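Long-range contacts in major pollen allergen Jun a 1 (Juniperus ashei, PDB 1PXZ), which cleaves pectate weakly as a calcium-dependent pectate lyase and is the major allergen of mountain cedar pollen: residues G125-V130 with D170-L175; G105-M110 with L121-C126; D151-R156 with G174-T179; N166-C171 with N190-H195. One frame throughout, in Å; residues are numbered along the deposited sequence.

All four contacts lie in neighbouring turns of one parallel beta-helix, with centres about 7 Å (interactions 1 and 2) to about 13 Å (interactions 3 and 4) apart. Interaction 2 comes first along the chain and spans the inside of a turn; its second segment runs directly into interaction 1, which shares Gly125 and Cys126 with it. Interactions 3 and 4 are rungs on different faces of the helix, and their segments alternate along the chain. Interaction 1 joins corners, sharing Asp170 and Cys171 with interaction 4 and Gly174 and Leu175 with interaction 3. Together they tie strand, corner and strand into a frame carrying aspartates that probably bind calcium.

Interaction 1: residues G125-V130 with D170-L175; sequences GCNTSV and DCSDGL
In both Cys126 and Cys171 the SG atom stands anti to the carbonyl carbon and beside the backbone N (chi1 -56° and -71°), which brings the two sulfurs together where successive turns of the parallel beta-helix round a corner. SG of Cys126 lies 3.4 Å from SG of Cys171, a packing contact and not a disulfide, because Cys126 is already bonded to Cys107. Cys171 uses its sulfur instead as an acceptor: Cys126 N donates to Cys171 SG over 3.4 Å, in a fairly straight bond (156°). A compact, polarisable sulfur suits this place, filling the corner while accepting a long bond.

The two chains run in roughly the same direction, and backbone bonds flank the sulfur bond. Gly125 N gives its hydrogen to Asp170 O at 2.9 Å, approaching from above the carbonyl plane. Gly125 has a positive phi, which a residue without a side chain adopts easily. Ser172 N in turn reaches Cys126 O at 3.1 Å, this time in the carbonyl plane.

Ser172 OG takes the crowded position between its backbone N and carbonyl carbon and donates to OD2 of Asp173, a probable calcium ligand by similarity. The same OD2 is also bonded by Gly150 N, so two donors hold the carboxylate. At the outer margin the amide of Asn127 comes alongside the serine, its ND2 4.1 Å from Ser172 CB.

Interaction 2: residues G105-M110 with L121-C126; sequences GPCLFM and LHIHGC
A covalent bond dominates this contact: Cys107 SG and Cys126 SG form a disulfide of 2.0 Å. Its chi3 of -95° is close to the 90° magnitude that an unstrained bridge prefers. In Cys107, as in its partner, SG lies anti to the carbonyl carbon (chi1 -68°), so the bridge sets out from each backbone in the same manner. The bridge is buried, and it fixes the loop leading into strand 108-111 to the corner that follows strand 122-124.

Beside it is a weaker polar contact, in which the CA-H of Cys126 points at Gly105 O, with CA and O 3.3 Å apart. Gly105 O probably also accepts the stronger backbone hydrogen bond from Asn127 N, so the CA-H contact is a supplement.

Apolar contacts make up the rest. Ile123 is branched at CB, and its CG2 covers the flank of the bridge 3.7 Å from Cys107 SG. Its other branch ends in CD1, which meets Leu108 CD1 at 3.8 Å as the two side chains cross obliquely. Leu108 CD1 also touches Leu121 CD1, at 4.1 Å. Branched aliphatic tips such as these suit a dry interior.

Leu108 and Ile123 thus face each other across the inside of the coil: strand 108-111 lies between strands 84-85 and 153-156 on one face, while strand 122-124 lies between 99-102 and 167-169 on another.

Interaction 3: residues D151-R156 with G174-T179; sequences DAITMR and GLIDVT
The side chain of Asp151 starts just before strand 153-156, at the corner leading into the parallel sheet, its CB 3.7 Å from Gly174 O, with CG turned beside its own backbone N (chi1 -61°). From there the carboxylate divides its work. OD1 takes a very short hydrogen bond of 2.6 Å from Gly174 N on its anti lone pair. Gly174, with no CB, lets OD1 come this close to its N. OD2 lies 3.7 Å from Asp177 CB, and the two carboxylate planes are only 12° apart.

Beyond it the strands 153-156 and 176-179 run parallel. Asp177 N bonds to Ile153 O at 2.9 Å and Met155 N to Asp177 O at 2.8 Å, both nearly along the C=O axis. Met155 O accepts twice, from Thr179 N and from Thr179 OG1. On the interior face the bent Met155 presses CE tightly against Val178 CG2, at 3.3 Å.

Asp151 OD2 and Asp177 OD1 are 3.8 Å apart, with Asp149 and Asp173 close by. Such a concentration of negative charge would probably raise the aspartates' affinity for protons, and is consistent with calcium binding by Asp149, Asp173 and Asp177, inferred by similarity.

Interaction 4: residues N166-C171 with N190-H195; sequences NSLSDC and NHFFNH
The tight part of this contact is the rung of parallel sheet between strands 167-169 and 191-193. Leu168 N bonds to His191 O at 2.9 Å, almost perfectly straight (176°), and His191 N reaches Asn166 O at the same distance. On the interior face Leu168 and Phe192 lie side by side, with Leu168 CD1 3.6 Å from Phe192 CE2. Phe192 continues the row to Phe222, so aliphatic and aromatic groups fill the core together.

On the outer face Ser169 tucks under Phe193: its CB sits 3.5 Å from the ring centroid, almost on the ring normal, in a CH-pi contact. A side chain as small as serine lets the ring fold down over it, and the crowded chi1 of Phe193 (64°) puts it there. Phe193 CD1 in turn stands over the centre of one face of the His191 ring.

Around these the contact loosens. One water bridges Ser167 OG, at 2.7 Å, and His191 ND1, while His191 NE2 is bonded to Gly223 O. Toward the corner Asp170 N makes only a weak, bent bond (130°) to Asn194 O, and a second water joins that oxygen to Asp170 OD1, the latter bond weak.

At the other end Asn166 and Asn190 lie side by side, their amide planes nearly parallel. Asn166 OD1 accepts from Leu121 N and its ND2 bonds to Leu118 O, on the preceding turn; Asn220 follows on the next, continuing the asparagine ladder characteristic of pectate lyase beta-helices.

Interaction 1: residues G125-V130 with D170-L175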
loop_
_atom_site.group_PDB
_atom_site.type_symbol
_atom_site.label_atom_id
_atom_site.label_comp_id
_atom_site.label_asym_id
_atom_site.label_seq_id
_atom_site.Cartn_x
_atom_site.Cartn_y
_atom_site.Cartn_z
ATOM N N GLY A 125 -7.161 -13.219 3.682
ATOM C CA GLY A 125 -6.913 -14.431 4.436
ATOM C C GLY A 125 -5.435 -14.750 4.585
ATOM O O GLY A 125 -5.099 -15.922 4.773
ATOM N N CYS A 126 -4.530 -13.767 4.520
ATOM C CA CYS A 126 -3.125 -14.099 4.694
ATOM C C CYS A 126 -2.862 -14.585 6.111
ATOM O O CYS A 126 -3.450 -14.112 7.082
ATOM C CB CYS A 126 -2.213 -12.895 4.399
ATOM S SG CYS A 126 -2.510 -12.224 2.739
ATOM N N ASN A 127 -1.962 -15.539 6.250
ATOM C CA ASN A 127 -1.764 -16.160 7.555
ATOM C C ASN A 127 -0.307 -16.257 7.951
ATOM O O ASN A 127 0.541 -16.178 7.070
ATOM C CB ASN A 127 -2.329 -17.589 7.506
ATOM C CG ASN A 127 -2.514 -18.149 8.901
ATOM O OD1 ASN A 127 -1.963 -19.196 9.234
ATOM N ND2 ASN A 127 -3.301 -17.432 9.690
ATOM N N THR A 128 -0.060 -16.432 9.238
ATOM C CA THR A 128 1.287 -16.617 9.762
ATOM C C THR A 128 2.019 -17.724 9.012
ATOM O O THR A 128 1.488 -18.794 8.722
ATOM C CB THR A 128 1.264 -16.965 11.261
ATOM O OG1 THR A 128 0.731 -15.831 11.964
ATOM C CG2 THR A 128 2.680 -17.201 11.776
ATOM N N SER A 129 3.285 -17.460 8.665
ATOM C CA SER A 129 3.960 -18.545 7.938
ATOM C C SER A 129 4.764 -19.392 8.909
ATOM O O SER A 129 4.976 -19.036 10.070
ATOM C CB SER A 129 4.861 -17.958 6.854
ATOM O OG SER A 129 5.947 -17.260 7.480
ATOM N N VAL A 130 5.238 -20.522 8.403
ATOM C CA VAL A 130 6.117 -21.406 9.152
ATOM C C VAL A 130 7.574 -21.226 8.756
ATOM O O VAL A 130 7.871 -21.042 7.573
ATOM C CB VAL A 130 5.709 -22.868 8.893
ATOM C CG1 VAL A 130 6.695 -23.813 9.549
ATOM C CG2 VAL A 130 4.287 -23.056 9.400
ATOM N N ASP A 170 -9.259 -8.748 5.528
ATOM C CA ASP A 170 -9.305 -9.939 6.346
ATOM C C ASP A 170 -8.014 -10.724 6.406
ATOM O O ASP A 170 -8.013 -11.919 6.076
ATOM C CB ASP A 170 -10.410 -10.841 5.749
ATOM C CG ASP A 170 -10.748 -12.023 6.643
ATOM O OD1 ASP A 170 -10.501 -11.942 7.865
ATOM O OD2 ASP A 170 -11.241 -13.027 6.087
ATOM N N CYS A 171 -6.922 -10.089 6.825
ATOM C CA CYS A 171 -5.691 -10.834 7.058
ATOM C C CYS A 171 -5.433 -11.004 8.542
ATOM O O CYS A 171 -6.091 -10.352 9.359
ATOM C CB CYS A 171 -4.507 -10.116 6.376
ATOM S SG CYS A 171 -4.719 -10.348 4.579
ATOM N N SER A 172 -4.480 -11.869 8.914
ATOM C CA SER A 172 -4.337 -12.096 10.358
ATOM C C SER A 172 -3.655 -10.919 11.033
ATOM O O SER A 172 -3.993 -10.620 12.183
ATOM C CB SER A 172 -3.592 -13.405 10.637
ATOM O OG SER A 172 -2.284 -13.351 10.094
ATOM N N ASP A 173 -2.728 -10.239 10.365
ATOM C CA ASP A 173 -2.036 -9.134 11.048
ATOM C C ASP A 173 -2.273 -7.830 10.316
ATOM O O ASP A 173 -3.324 -7.225 10.548
ATOM C CB ASP A 173 -0.544 -9.450 11.169
ATOM C CG ASP A 173 -0.383 -10.672 12.071
ATOM O OD1 ASP A 173 -0.489 -10.486 13.304
ATOM O OD2 ASP A 173 -0.162 -11.789 11.561
ATOM N N GLY A 174 -1.371 -7.378 9.446
ATOM C CA GLY A 174 -1.643 -6.133 8.736
ATOM C C GLY A 174 -1.997 -6.316 7.275
ATOM O O GLY A 174 -1.876 -7.390 6.686
ATOM N N LEU A 175 -2.450 -5.231 6.630
ATOM C CA LEU A 175 -2.652 -5.293 5.192
ATOM C C LEU A 175 -1.404 -4.774 4.495
ATOM O O LEU A 175 -0.933 -5.392 3.546
ATOM C CB LEU A 175 -3.908 -4.530 4.774
ATOM C CG LEU A 175 -5.203 -5.164 5.321
ATOM C CD1 LEU A 175 -6.406 -4.336 4.894
ATOM C CD2 LEU A 175 -5.326 -6.606 4.848
#

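Interaction 2: residues G105-M110 with L121-C126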
loop_
_atom_site.group_PDB
_atom_site.type_symbol
_atom_site.label_atom_id
_atom_site.label_comp_id
_atom_site.label_asym_id
_atom_site.label_seq_id
_atom_site.Cartn_x
_atom_site.Cartn_y
_atom_site.Cartn_z
ATOM N N GLY A 105 -2.728 -18.991 3.304
ATOM C CA GLY A 105 -1.275 -19.074 3.218
ATOM C C GLY A 105 -0.658 -17.692 3.413
ATOM O O GLY A 105 -1.402 -16.716 3.539
ATOM N N PRO A 106 0.666 -17.624 3.443
ATOM C CA PRO A 106 1.389 -16.357 3.502
ATOM C C PRO A 106 1.247 -15.610 2.170
ATOM O O PRO A 106 0.810 -16.185 1.186
ATOM C CB PRO A 106 2.850 -16.744 3.729
ATOM C CG PRO A 106 2.942 -18.186 3.389
ATOM C CD PRO A 106 1.572 -18.790 3.459
ATOM N N CYS A 107 1.613 -14.321 2.174
ATOM C CA CYS A 107 1.368 -13.491 0.995
ATOM C C CYS A 107 2.641 -12.851 0.481
ATOM O O CYS A 107 3.647 -13.573 0.337
ATOM C CB CYS A 107 0.243 -12.489 1.345
ATOM S SG CYS A 107 -1.330 -13.402 1.557
ATOM N N LEU A 108 2.648 -11.556 0.202
ATOM C CA LEU A 108 3.705 -10.936 -0.590
ATOM C C LEU A 108 4.705 -10.137 0.239
ATOM O O LEU A 108 4.327 -9.376 1.140
ATOM C CB LEU A 108 3.128 -9.964 -1.632
ATOM C CG LEU A 108 2.099 -10.576 -2.601
ATOM C CD1 LEU A 108 1.571 -9.508 -3.544
ATOM C CD2 LEU A 108 2.711 -11.757 -3.338
ATOM N N PHE A 109 5.969 -10.352 -0.112
ATOM C CA PHE A 109 7.091 -9.803 0.624
ATOM C C PHE A 109 8.087 -9.168 -0.338
ATOM O O PHE A 109 8.379 -9.694 -1.400
ATOM C CB PHE A 109 7.808 -10.886 1.453
ATOM C CG PHE A 109 6.988 -11.408 2.626
ATOM C CD1 PHE A 109 5.913 -12.266 2.430
ATOM C CD2 PHE A 109 7.303 -11.031 3.919
ATOM C CE1 PHE A 109 5.133 -12.744 3.469
ATOM C CE2 PHE A 109 6.534 -11.495 4.973
ATOM C CZ PHE A 109 5.472 -12.345 4.752
ATOM N N MET A 110 8.608 -8.015 0.061
ATOM C CA MET A 110 9.674 -7.375 -0.709
ATOM C C MET A 110 10.775 -6.956 0.260
ATOM O O MET A 110 10.482 -6.295 1.272
ATOM C CB MET A 110 9.137 -6.173 -1.482
ATOM C CG MET A 110 8.264 -6.559 -2.683
ATOM S SD MET A 110 7.052 -5.260 -2.984
ATOM C CE MET A 110 5.890 -5.625 -1.648
ATOM N N LEU A 121 -4.836 -6.771 -7.705
ATOM C CA LEU A 121 -4.899 -8.059 -7.035
ATOM C C LEU A 121 -5.911 -8.055 -5.893
ATOM O O LEU A 121 -6.121 -7.065 -5.186
ATOM C CB LEU A 121 -3.546 -8.448 -6.431
ATOM C CG LEU A 121 -2.343 -8.393 -7.369
ATOM C CD1 LEU A 121 -1.042 -8.607 -6.610
ATOM C CD2 LEU A 121 -2.556 -9.416 -8.491
ATOM N N HIS A 122 -6.523 -9.227 -5.695
ATOM C CA HIS A 122 -7.266 -9.419 -4.447
ATOM C C HIS A 122 -6.353 -10.110 -3.438
ATOM O O HIS A 122 -5.808 -11.175 -3.790
ATOM C CB HIS A 122 -8.476 -10.304 -4.648
ATOM C CG HIS A 122 -9.465 -9.886 -5.680
ATOM N ND1 HIS A 122 -10.638 -9.245 -5.309
ATOM C CD2 HIS A 122 -9.499 -10.023 -7.029
ATOM C CE1 HIS A 122 -11.346 -8.995 -6.399
ATOM N NE2 HIS A 122 -10.686 -9.452 -7.452
ATOM N N ILE A 123 -6.150 -9.610 -2.240
ATOM C CA ILE A 123 -5.355 -10.369 -1.262
ATOM C C ILE A 123 -6.160 -10.434 0.023
ATOM O O ILE A 123 -6.538 -9.385 0.536
ATOM C CB ILE A 123 -3.966 -9.775 -1.002
ATOM C CG1 ILE A 123 -3.222 -9.438 -2.290
ATOM C CG2 ILE A 123 -3.149 -10.700 -0.114
ATOM C CD1 ILE A 123 -1.885 -8.749 -2.128
ATOM N N HIS A 124 -6.437 -11.641 0.502
ATOM C CA HIS A 124 -7.180 -11.769 1.753
ATOM C C HIS A 124 -6.910 -13.127 2.390
ATOM O O HIS A 124 -6.469 -14.027 1.671
ATOM C CB HIS A 124 -8.674 -11.594 1.488
ATOM C CG HIS A 124 -9.156 -12.516 0.418
ATOM N ND1 HIS A 124 -9.344 -13.860 0.677
ATOM C CD2 HIS A 124 -9.484 -12.322 -0.878
ATOM C CE1 HIS A 124 -9.773 -14.456 -0.419
ATOM N NE2 HIS A 124 -9.861 -13.547 -1.371
ATOM N N GLY A 125 -7.161 -13.219 3.682
ATOM C CA GLY A 125 -6.913 -14.431 4.436
ATOM C C GLY A 125 -5.435 -14.750 4.585
ATOM O O GLY A 125 -5.099 -15.922 4.773
ATOM N N CYS A 126 -4.530 -13.767 4.520
ATOM C CA CYS A 126 -3.125 -14.099 4.694
ATOM C C CYS A 126 -2.862 -14.585 6.111
ATOM O O CYS A 126 -3.450 -14.112 7.082
ATOM C CB CYS A 126 -2.213 -12.895 4.399
ATOM S SG CYS A 126 -2.510 -12.224 2.739
#

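Interaction 3: residues D151-R156 with G174-T179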
loop_
_atom_site.group_PDB
_atom_site.type_symbol
_atom_site.label_atom_id
_atom_site.label_comp_id
_atom_site.label_asym_id
_atom_site.label_seq_id
_atom_site.Cartn_x
_atom_site.Cartn_y
_atom_site.Cartn_z
ATOM N N ASP A 151 0.712 -10.630 7.035
ATOM C CA ASP A 151 0.464 -9.358 6.378
ATOM C C ASP A 151 0.199 -9.583 4.901
ATOM O O ASP A 151 0.824 -10.462 4.299
ATOM C CB ASP A 151 1.656 -8.405 6.505
ATOM C CG ASP A 151 2.013 -8.049 7.935
ATOM O OD1 ASP A 151 1.104 -7.988 8.782
ATOM O OD2 ASP A 151 3.209 -7.844 8.223
ATOM N N ALA A 152 -0.678 -8.793 4.301
ATOM C CA ALA A 152 -0.904 -8.986 2.868
ATOM C C ALA A 152 0.308 -8.570 2.040
ATOM O O ALA A 152 0.709 -9.229 1.094
ATOM C CB ALA A 152 -2.126 -8.202 2.409
ATOM N N ILE A 153 0.884 -7.424 2.388
ATOM C CA ILE A 153 2.028 -6.909 1.639
ATOM C C ILE A 153 3.065 -6.408 2.619
ATOM O O ILE A 153 2.708 -5.568 3.465
ATOM C CB ILE A 153 1.575 -5.767 0.710
ATOM C CG1 ILE A 153 0.591 -6.190 -0.383
ATOM C CG2 ILE A 153 2.796 -5.079 0.108
ATOM C CD1 ILE A 153 -0.005 -5.055 -1.186
ATOM N N THR A 154 4.287 -6.913 2.527
ATOM C CA THR A 154 5.302 -6.461 3.494
ATOM C C THR A 154 6.500 -5.881 2.759
ATOM O O THR A 154 6.962 -6.559 1.838
ATOM C CB THR A 154 5.779 -7.618 4.388
ATOM O OG1 THR A 154 4.679 -8.088 5.172
ATOM C CG2 THR A 154 6.847 -7.137 5.361
ATOM N N MET A 155 6.969 -4.697 3.140
ATOM C CA MET A 155 8.136 -4.105 2.478
ATOM C C MET A 155 9.208 -3.790 3.519
ATOM O O MET A 155 8.912 -3.092 4.496
ATOM C CB MET A 155 7.774 -2.839 1.697
ATOM C CG MET A 155 6.937 -3.116 0.445
ATOM S SD MET A 155 6.230 -1.569 -0.211
ATOM C CE MET A 155 4.802 -1.523 0.886
ATOM N N ARG A 156 10.413 -4.322 3.309
ATOM C CA ARG A 156 11.542 -4.081 4.202
ATOM C C ARG A 156 12.696 -3.536 3.367
ATOM O O ARG A 156 13.149 -4.223 2.445
ATOM C CB ARG A 156 11.954 -5.357 4.918
ATOM C CG ARG A 156 13.061 -5.212 5.935
ATOM C CD ARG A 156 13.376 -6.550 6.581
ATOM N NE ARG A 156 14.733 -7.029 6.493
ATOM C CZ ARG A 156 15.800 -6.710 5.797
ATOM N NH1 ARG A 156 15.824 -5.727 4.906
ATOM N NH2 ARG A 156 16.928 -7.401 5.981
ATOM N N GLY A 174 -1.371 -7.378 9.446
ATOM C CA GLY A 174 -1.643 -6.133 8.736
ATOM C C GLY A 174 -1.997 -6.316 7.275
ATOM O O GLY A 174 -1.876 -7.390 6.686
ATOM N N LEU A 175 -2.450 -5.231 6.630
ATOM C CA LEU A 175 -2.652 -5.293 5.192
ATOM C C LEU A 175 -1.404 -4.774 4.495
ATOM O O LEU A 175 -0.933 -5.392 3.546
ATOM C CB LEU A 175 -3.908 -4.530 4.774
ATOM C CG LEU A 175 -5.203 -5.164 5.321
ATOM C CD1 LEU A 175 -6.406 -4.336 4.894
ATOM C CD2 LEU A 175 -5.326 -6.606 4.848
ATOM N N ILE A 176 -0.838 -3.648 4.925
ATOM C CA ILE A 176 0.410 -3.192 4.307
ATOM C C ILE A 176 1.397 -2.848 5.409
ATOM O O ILE A 176 1.048 -2.067 6.308
ATOM C CB ILE A 176 0.162 -1.974 3.417
ATOM C CG1 ILE A 176 -0.707 -2.294 2.198
ATOM C CG2 ILE A 176 1.477 -1.323 2.989
ATOM C CD1 ILE A 176 -1.034 -1.062 1.377
ATOM N N ASP A 177 2.589 -3.418 5.388
ATOM C CA ASP A 177 3.597 -3.113 6.416
ATOM C C ASP A 177 4.808 -2.523 5.718
ATOM O O ASP A 177 5.365 -3.151 4.813
ATOM C CB ASP A 177 3.893 -4.391 7.175
ATOM C CG ASP A 177 4.327 -4.325 8.612
ATOM O OD1 ASP A 177 3.473 -4.312 9.526
ATOM O OD2 ASP A 177 5.552 -4.302 8.877
ATOM N N VAL A 178 5.222 -1.313 6.089
ATOM C CA VAL A 178 6.367 -0.670 5.434
ATOM C C VAL A 178 7.394 -0.362 6.506
ATOM O O VAL A 178 7.076 0.346 7.464
ATOM C CB VAL A 178 5.919 0.593 4.700
ATOM C CG1 VAL A 178 7.089 1.311 4.026
ATOM C CG2 VAL A 178 4.862 0.258 3.656
ATOM N N THR A 179 8.593 -0.907 6.428
ATOM C CA THR A 179 9.583 -0.795 7.471
ATOM C C THR A 179 11.014 -0.713 6.944
ATOM O O THR A 179 11.287 -0.924 5.767
ATOM C CB THR A 179 9.588 -2.032 8.404
ATOM O OG1 THR A 179 9.954 -3.172 7.609
ATOM C CG2 THR A 179 8.231 -2.343 8.995
#

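Interaction 4: residues N166-C171 with N190-H195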
loop_
_atom_site.group_PDB
_atom_site.type_symbol
_atom_site.label_atom_id
_atom_site.label_comp_id
_atom_site.label_asym_id
_atom_site.label_seq_id
_atom_site.Cartn_x
_atom_site.Cartn_y
_atom_site.Cartn_z
ATOM N N ASN A 166 -5.480 -2.482 -5.542
ATOM C CA ASN A 166 -5.723 -3.811 -4.972
ATOM C C ASN A 166 -6.918 -3.809 -4.047
ATOM O O ASN A 166 -7.257 -2.772 -3.489
ATOM C CB ASN A 166 -4.495 -4.269 -4.185
ATOM C CG ASN A 166 -3.305 -4.229 -5.143
ATOM O OD1 ASN A 166 -3.261 -5.056 -6.055
ATOM N ND2 ASN A 166 -2.409 -3.287 -4.955
ATOM N N SER A 167 -7.509 -4.983 -3.854
ATOM C CA SER A 167 -8.570 -5.199 -2.869
ATOM C C SER A 167 -8.028 -6.017 -1.709
ATOM O O SER A 167 -7.690 -7.191 -1.879
ATOM C CB SER A 167 -9.741 -5.905 -3.563
ATOM O OG SER A 167 -10.389 -4.958 -4.403
ATOM N N LEU A 168 -7.895 -5.420 -0.529
ATOM C CA LEU A 168 -7.133 -5.990 0.570
ATOM C C LEU A 168 -8.003 -6.129 1.813
ATOM O O LEU A 168 -8.512 -5.095 2.249
ATOM C CB LEU A 168 -5.928 -5.088 0.889
ATOM C CG LEU A 168 -5.068 -4.757 -0.345
ATOM C CD1 LEU A 168 -4.044 -3.682 -0.004
ATOM C CD2 LEU A 168 -4.371 -6.000 -0.891
ATOM N N SER A 169 -8.169 -7.337 2.349
ATOM C CA SER A 169 -9.118 -7.496 3.449
ATOM C C SER A 169 -8.759 -8.702 4.307
ATOM O O SER A 169 -8.018 -9.563 3.839
ATOM C CB SER A 169 -10.543 -7.668 2.906
ATOM O OG SER A 169 -10.658 -8.850 2.106
ATOM N N ASP A 170 -9.259 -8.748 5.528
ATOM C CA ASP A 170 -9.305 -9.939 6.346
ATOM C C ASP A 170 -8.014 -10.724 6.406
ATOM O O ASP A 170 -8.013 -11.919 6.076
ATOM C CB ASP A 170 -10.410 -10.841 5.749
ATOM C CG ASP A 170 -10.748 -12.023 6.643
ATOM O OD1 ASP A 170 -10.501 -11.942 7.865
ATOM O OD2 ASP A 170 -11.241 -13.027 6.087
ATOM N N CYS A 171 -6.922 -10.089 6.825
ATOM C CA CYS A 171 -5.691 -10.834 7.058
ATOM C C CYS A 171 -5.433 -11.004 8.542
ATOM O O CYS A 171 -6.091 -10.352 9.359
ATOM C CB CYS A 171 -4.507 -10.116 6.376
ATOM S SG CYS A 171 -4.719 -10.348 4.579
ATOM N N ASN A 190 -6.472 1.753 -3.681
ATOM C CA ASN A 190 -6.781 0.449 -3.103
ATOM C C ASN A 190 -8.101 0.450 -2.332
ATOM O O ASN A 190 -8.540 1.518 -1.917
ATOM C CB ASN A 190 -5.701 0.052 -2.103
ATOM C CG ASN A 190 -4.323 0.035 -2.758
ATOM O OD1 ASN A 190 -3.479 0.896 -2.480
ATOM N ND2 ASN A 190 -4.128 -0.959 -3.610
ATOM N N HIS A 191 -8.694 -0.723 -2.124
ATOM C CA HIS A 191 -9.878 -0.817 -1.255
ATOM C C HIS A 191 -9.472 -1.653 -0.045
ATOM O O HIS A 191 -9.139 -2.818 -0.250
ATOM C CB HIS A 191 -11.059 -1.407 -2.002
ATOM C CG HIS A 191 -12.325 -1.515 -1.209
ATOM N ND1 HIS A 191 -13.366 -2.351 -1.578
ATOM C CD2 HIS A 191 -12.719 -0.888 -0.067
ATOM C CE1 HIS A 191 -14.345 -2.238 -0.691
ATOM N NE2 HIS A 191 -13.985 -1.353 0.238
ATOM N N PHE A 192 -9.437 -1.075 1.142
ATOM C CA PHE A 192 -9.095 -1.787 2.372
ATOM C C PHE A 192 -10.375 -2.049 3.149
ATOM O O PHE A 192 -11.117 -1.077 3.384
ATOM C CB PHE A 192 -8.152 -0.973 3.256
ATOM C CG PHE A 192 -6.849 -0.542 2.630
ATOM C CD1 PHE A 192 -6.812 0.648 1.908
ATOM C CD2 PHE A 192 -5.706 -1.306 2.759
ATOM C CE1 PHE A 192 -5.633 1.069 1.319
ATOM C CE2 PHE A 192 -4.512 -0.887 2.186
ATOM C CZ PHE A 192 -4.489 0.296 1.464
ATOM N N PHE A 193 -10.659 -3.286 3.557
ATOM C CA PHE A 193 -11.954 -3.501 4.222
ATOM C C PHE A 193 -11.940 -4.769 5.081
ATOM O O PHE A 193 -11.070 -5.626 4.916
ATOM C CB PHE A 193 -13.098 -3.524 3.206
ATOM C CG PHE A 193 -13.035 -4.678 2.201
ATOM C CD1 PHE A 193 -12.257 -4.579 1.059
ATOM C CD2 PHE A 193 -13.767 -5.837 2.401
ATOM C CE1 PHE A 193 -12.232 -5.609 0.146
ATOM C CE2 PHE A 193 -13.728 -6.899 1.495
ATOM C CZ PHE A 193 -12.939 -6.780 0.362
ATOM N N ASN A 194 -12.922 -4.833 5.987
ATOM C CA ASN A 194 -13.097 -5.999 6.857
ATOM C C ASN A 194 -11.800 -6.431 7.494
ATOM O O ASN A 194 -11.369 -7.584 7.362
ATOM C CB ASN A 194 -13.702 -7.164 6.055
ATOM C CG ASN A 194 -15.116 -6.863 5.581
ATOM O OD1 ASN A 194 -15.742 -5.839 5.895
ATOM N ND2 ASN A 194 -15.641 -7.808 4.790
ATOM N N HIS A 195 -11.133 -5.519 8.196
ATOM C CA HIS A 195 -9.796 -5.792 8.702
ATOM C C HIS A 195 -9.467 -4.821 9.833
ATOM O O HIS A 195 -9.783 -3.645 9.637
ATOM C CB HIS A 195 -8.747 -5.645 7.570
ATOM C CG HIS A 195 -7.405 -6.079 8.051
ATOM N ND1 HIS A 195 -6.460 -5.222 8.596
ATOM C CD2 HIS A 195 -6.865 -7.326 8.099
ATOM C CE1 HIS A 195 -5.392 -5.931 8.952
ATOM N NE2 HIS A 195 -5.622 -7.202 8.656
HETATM O O HOH W 1 -12.849 -4.073 -3.743
HETATM O O HOH W 2 -12.559 -9.974 8.652
#